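Local coordinates for protein methyltransferase (Pectobacterium atrosepticum SCRI1043, PDB 2P7I) that probably transfers methyl groups from S-adenosylmethionine to a substrate not yet identified, as a Rossmann-like class I methyltransferase, at residues F32-R35 with A36-F40. Numbering follows the deposited sequence.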
loop_
_atom_site.group_PDB
_atom_site.type_symbol
_atom_site.label_atom_id
_atom_site.label_comp_id
_atom_site.label_asym_id
_atom_site.label_seq_id
_atom_site.Cartn_x
_atom_site.Cartn_y
_atom_site.Cartn_z
ATOM N N PHE B 32 12.830 -17.094 8.268
ATOM C CA PHE B 32 11.660 -16.233 8.402
ATOM C C PHE B 32 10.389 -16.985 8.060
ATOM O O PHE B 32 9.356 -16.719 8.649
ATOM C CB PHE B 32 11.801 -14.963 7.554
ATOM C CG PHE B 32 12.738 -13.951 8.144
ATOM C CD1 PHE B 32 12.626 -13.572 9.476
ATOM C CD2 PHE B 32 13.718 -13.366 7.379
ATOM C CE1 PHE B 32 13.472 -12.639 10.039
ATOM C CE2 PHE B 32 14.589 -12.420 7.958
ATOM C CZ PHE B 32 14.452 -12.068 9.289
HETATM N N MSE B 33 10.467 -17.931 7.138
HETATM C CA MSE B 33 9.297 -18.750 6.830
HETATM C C MSE B 33 8.887 -19.569 8.069
HETATM O O MSE B 33 7.705 -19.638 8.419
HETATM C CB MSE B 33 9.610 -19.684 5.656
HETATM C CG MSE B 33 9.468 -19.032 4.298
HETATM SE SE MSE B 33 10.112 -20.257 2.943
HETATM C CE MSE B 33 9.948 -19.070 1.527
ATOM N N VAL B 34 9.853 -20.202 8.735
ATOM C CA VAL B 34 9.589 -20.940 9.965
ATOM C C VAL B 34 9.031 -19.997 11.042
ATOM O O VAL B 34 8.065 -20.340 11.701
ATOM C CB VAL B 34 10.838 -21.728 10.447
ATOM C CG1 VAL B 34 10.583 -22.382 11.804
ATOM C CG2 VAL B 34 11.187 -22.789 9.422
ATOM N N ARG B 35 9.610 -18.811 11.207
ATOM C CA ARG B 35 9.029 -17.786 12.102
ATOM C C ARG B 35 7.548 -17.514 11.757
ATOM O O ARG B 35 6.702 -17.485 12.629
ATOM C CB ARG B 35 9.840 -16.464 12.083
ATOM C CG ARG B 35 10.711 -16.190 13.334
ATOM C CD ARG B 35 11.456 -14.793 13.272
ATOM N NE ARG B 35 10.766 -13.631 13.894
ATOM C CZ ARG B 35 11.276 -12.383 13.947
ATOM N NH1 ARG B 35 12.451 -12.116 13.390
ATOM N NH2 ARG B 35 10.614 -11.376 14.526
ATOM N N ALA B 36 7.266 -17.278 10.483
ATOM C CA ALA B 36 5.925 -16.952 10.003
ATOM C C ALA B 36 4.922 -18.066 10.316
ATOM O O ALA B 36 3.763 -17.813 10.623
ATOM C CB ALA B 36 5.981 -16.689 8.500
ATOM N N PHE B 37 5.380 -19.301 10.205
ATOM C CA PHE B 37 4.508 -20.471 10.413
ATOM C C PHE B 37 4.231 -20.772 11.887
ATOM O O PHE B 37 3.181 -21.304 12.235
ATOM C CB PHE B 37 5.181 -21.720 9.849
ATOM C CG PHE B 37 5.369 -21.743 8.349
ATOM C CD1 PHE B 37 4.850 -20.768 7.513
ATOM C CD2 PHE B 37 6.062 -22.812 7.770
ATOM C CE1 PHE B 37 5.021 -20.830 6.138
ATOM C CE2 PHE B 37 6.233 -22.903 6.376
ATOM C CZ PHE B 37 5.738 -21.906 5.566
ATOM N N THR B 38 5.202 -20.463 12.739
ATOM C CA THR B 38 5.223 -20.960 14.120
ATOM C C THR B 38 3.940 -20.720 14.921
ATOM O O THR B 38 3.444 -21.641 15.548
ATOM C CB THR B 38 6.459 -20.455 14.867
ATOM O OG1 THR B 38 7.616 -21.083 14.294
ATOM C CG2 THR B 38 6.394 -20.836 16.347
ATOM N N PRO B 39 3.371 -19.506 14.878
ATOM C CA PRO B 39 2.160 -19.270 15.646
ATOM C C PRO B 39 0.940 -20.105 15.211
ATOM O O PRO B 39 -0.029 -20.222 15.967
ATOM C CB PRO B 39 1.863 -17.787 15.414
ATOM C CG PRO B 39 3.046 -17.227 14.778
ATOM C CD PRO B 39 3.815 -18.311 14.149
ATOM N N PHE B 40 0.982 -20.641 13.999
ATOM C CA PHE B 40 -0.141 -21.371 13.432
ATOM C C PHE B 40 -0.026 -22.882 13.496
ATOM O O PHE B 40 -1.017 -23.576 13.217
ATOM C CB PHE B 40 -0.316 -21.003 11.955
ATOM C CG PHE B 40 -0.540 -19.540 11.709
ATOM C CD1 PHE B 40 -1.675 -18.929 12.209
ATOM C CD2 PHE B 40 0.361 -18.781 10.950
ATOM C CE1 PHE B 40 -1.933 -17.585 11.964
ATOM C CE2 PHE B 40 0.123 -17.449 10.704
ATOM C CZ PHE B 40 -1.021 -16.844 11.205
#
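Ala36 N donates to Phe32 O at 2.8 Å (N-H...O 158°) and Phe37 N to Met33 O at 3.0 Å, two i to i+4 bonds of helix 24-37. The following bonds are weaker: Val34 O takes weak ones from Phe37 N and Thr38 N, and Arg35 O another from Thr38 N. The Thr38 hydroxyl adds to them, OG1 donating to Val34 O at 2.7 Å, a common side-chain bond of helices in which threonine reaches back to the carbonyl four residues earlier. With chi1 at -68°, OG1 lies beside its own backbone N and turns back along the helix; the donor sits 41° above the carbonyl plane, off the lone pairs. Pro39 has no N-H for Arg35 O; instead its CD lies 3.4 Å from that oxygen.

Phe37 swings its ring over the preceding turn, where Met33 O stands 3.1 Å above one face, offset toward the rim. Met33, present as selenomethionine, approaches the ring only with CB, 4.5 Å from Phe37 CZ, and its selenium end leads away. The ring also meets Phe138 and Phe241 of the central sheet, while Phe56 of helix 55-60 touches Met33, Val34 and Phe37. Toward helix 220-230, in the conformer given, one of two deposited, Arg35 NH1 forms a salt bridge with Asp224.

Ala36 O and Pro39 O accept hydrogen bonds from Tyr195 and Arg136 of a neighbouring subunit, respectively. Carbonyls here thus serve the subunit interface, while Val34 O is a shared acceptor, receiving the Thr38 hydroxyl together with two weak N-H donors.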